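IroE-like serine hydrolase (Shewanella oneidensis, PDB 3GFF) probably hydrolyses ester bonds as a serine hydrolase of the esterase D family, with an alpha/beta-hydrolase fold. Local coordinates at residues V45-D50 with I77-H82. Residues are numbered along the deposited sequence; the frame is centred on the assembly and turned at random.
Sequences VVYLLD and IIVGIH
In the beta-alpha-beta unit that runs from strand 43-48 through helix 51-65 to strand 77-81, Val46 and Leu48 exchange backbone bonds with Ile77, Val79 and Ile81. Each of the two donates its N-H and accepts at its O, Leu48 N lying 2.7 Å from Val79 O. All four bonds are nearly straight, with N-H...O angles of 169–172°. Strand 138-144, hydrogen-bonded to Val45 and Tyr47, continues the parallel sheet, as expected of the alpha/beta-hydrolase fold. On the face turned to helix 114-132, Val45 CG1, anti to its backbone N (chi1 -175°), reaches Val79 CG2 at 3.6 Å. Tyr47 lies alongside Val79, its ring atom CD2 3.8 Å from Val79 CB, an oblique approach that Ile81 CD1 shares. An alanine in place of Tyr47 would probably open a gap between Val79, Ile81 and Ala126 of that helix. The other face, under helix 51-65, pairs Leu48 CD1 with Ile78 CG2 at 3.6 Å. Beyond the strand, Leu49 and Ile81 lie side by side, Leu49 CD2 4.1 Å from Ile81 CD1. Asp50 OD1 forms a salt bridge with Arg86, and the Leu49 side chain touches residues of what is probably the nucleophile elbow, a GxSxG turn consistent with a serine hydrolase.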
loop_
_atom_site.group_PDB
_atom_site.type_symbol
_atom_site.label_atom_id
_atom_site.label_comp_id
_atom_site.label_asym_id
_atom_site.label_seq_id
_atom_site.Cartn_x
_atom_site.Cartn_y
_atom_site.Cartn_z
ATOM N N VAL A 45 -5.584 1.888 -19.262
ATOM C CA VAL A 45 -4.330 1.168 -19.151
ATOM C C VAL A 45 -3.386 1.993 -18.306
ATOM O O VAL A 45 -3.131 3.164 -18.606
ATOM C CB VAL A 45 -3.688 0.878 -20.524
ATOM C CG1 VAL A 45 -2.389 -0.030 -20.351
ATOM C CG2 VAL A 45 -4.699 0.227 -21.480
ATOM N N VAL A 46 -2.872 1.375 -17.243
ATOM C CA VAL A 46 -1.910 2.039 -16.357
ATOM C C VAL A 46 -0.557 1.421 -16.667
ATOM O O VAL A 46 -0.295 0.236 -16.418
ATOM C CB VAL A 46 -2.304 1.963 -14.838
ATOM C CG1 VAL A 46 -1.242 2.598 -13.979
ATOM C CG2 VAL A 46 -3.647 2.723 -14.564
ATOM N N TYR A 47 0.298 2.227 -17.270
ATOM C CA TYR A 47 1.671 1.791 -17.594
ATOM C C TYR A 47 2.615 2.121 -16.447
ATOM O O TYR A 47 2.729 3.274 -16.083
ATOM C CB TYR A 47 2.159 2.491 -18.856
ATOM C CG TYR A 47 1.518 2.008 -20.155
ATOM C CD1 TYR A 47 0.329 2.556 -20.599
ATOM C CD2 TYR A 47 2.152 1.076 -20.974
ATOM C CE1 TYR A 47 -0.227 2.184 -21.773
ATOM C CE2 TYR A 47 1.598 0.675 -22.155
ATOM C CZ TYR A 47 0.398 1.233 -22.551
ATOM O OH TYR A 47 -0.205 0.889 -23.728
ATOM N N LEU A 48 3.271 1.108 -15.876
ATOM C CA LEU A 48 4.213 1.301 -14.774
ATOM C C LEU A 48 5.666 1.102 -15.272
ATOM O O LEU A 48 6.000 0.035 -15.806
ATOM C CB LEU A 48 3.945 0.295 -13.644
ATOM C CG LEU A 48 2.502 0.130 -13.134
ATOM C CD1 LEU A 48 2.476 -1.024 -12.144
ATOM C CD2 LEU A 48 1.932 1.475 -12.494
ATOM N N LEU A 49 6.497 2.141 -15.113
ATOM C CA LEU A 49 7.918 2.062 -15.417
ATOM C C LEU A 49 8.629 1.348 -14.269
ATOM O O LEU A 49 8.035 1.162 -13.206
ATOM C CB LEU A 49 8.506 3.454 -15.613
ATOM C CG LEU A 49 7.907 4.245 -16.775
ATOM C CD1 LEU A 49 8.626 5.563 -16.947
ATOM C CD2 LEU A 49 7.934 3.435 -18.061
ATOM N N ASP A 50 9.892 0.968 -14.498
ATOM C CA ASP A 50 10.696 0.196 -13.543
ATOM C C ASP A 50 9.970 -1.052 -13.123
ATOM O O ASP A 50 9.983 -1.411 -11.951
ATOM C CB ASP A 50 11.066 1.028 -12.311
ATOM C CG ASP A 50 12.106 2.046 -12.612
ATOM O OD1 ASP A 50 13.095 1.660 -13.296
ATOM O OD2 ASP A 50 11.936 3.202 -12.190
ATOM N N ILE A 77 -6.211 -2.163 -16.764
ATOM C CA ILE A 77 -5.235 -3.072 -17.359
ATOM C C ILE A 77 -3.901 -2.483 -16.876
ATOM O O ILE A 77 -3.662 -1.291 -17.027
ATOM C CB ILE A 77 -5.285 -3.065 -18.918
ATOM C CG1 ILE A 77 -6.603 -3.702 -19.415
ATOM C CG2 ILE A 77 -4.069 -3.803 -19.535
ATOM C CD1 ILE A 77 -6.893 -3.506 -20.879
ATOM N N ILE A 78 -3.086 -3.303 -16.210
ATOM C CA ILE A 78 -1.796 -2.855 -15.690
ATOM C C ILE A 78 -0.686 -3.395 -16.583
ATOM O O ILE A 78 -0.621 -4.613 -16.821
ATOM C CB ILE A 78 -1.540 -3.344 -14.254
ATOM C CG1 ILE A 78 -2.785 -3.097 -13.392
ATOM C CG2 ILE A 78 -0.327 -2.608 -13.658
ATOM C CD1 ILE A 78 -2.673 -3.591 -11.992
ATOM N N VAL A 79 0.122 -2.489 -17.134
ATOM C CA VAL A 79 1.269 -2.855 -17.943
ATOM C C VAL A 79 2.555 -2.429 -17.222
ATOM O O VAL A 79 2.746 -1.260 -16.992
ATOM C CB VAL A 79 1.225 -2.206 -19.341
ATOM C CG1 VAL A 79 2.480 -2.602 -20.143
ATOM C CG2 VAL A 79 0.008 -2.687 -20.068
ATOM N N GLY A 80 3.396 -3.398 -16.840
ATOM C CA GLY A 80 4.704 -3.134 -16.218
ATOM C C GLY A 80 5.812 -3.268 -17.262
ATOM O O GLY A 80 5.951 -4.314 -17.906
ATOM N N ILE A 81 6.604 -2.218 -17.442
ATOM C CA ILE A 81 7.659 -2.237 -18.457
ATOM C C ILE A 81 9.024 -2.512 -17.820
ATOM O O ILE A 81 9.465 -1.791 -16.939
ATOM C CB ILE A 81 7.668 -0.907 -19.286
ATOM C CG1 ILE A 81 6.269 -0.602 -19.794
ATOM C CG2 ILE A 81 8.651 -0.972 -20.504
ATOM C CD1 ILE A 81 6.168 0.721 -20.494
ATOM N N HIS A 82 9.704 -3.571 -18.245
ATOM C CA HIS A 82 10.999 -3.837 -17.662
ATOM C C HIS A 82 12.042 -3.011 -18.357
ATOM O O HIS A 82 11.869 -2.640 -19.507
ATOM C CB HIS A 82 11.415 -5.298 -17.741
ATOM C CG HIS A 82 10.489 -6.210 -17.035
ATOM N ND1 HIS A 82 10.626 -7.573 -17.079
ATOM C CD2 HIS A 82 9.369 -5.959 -16.313
ATOM C CE1 HIS A 82 9.657 -8.129 -16.368
ATOM N NE2 HIS A 82 8.877 -7.169 -15.898
#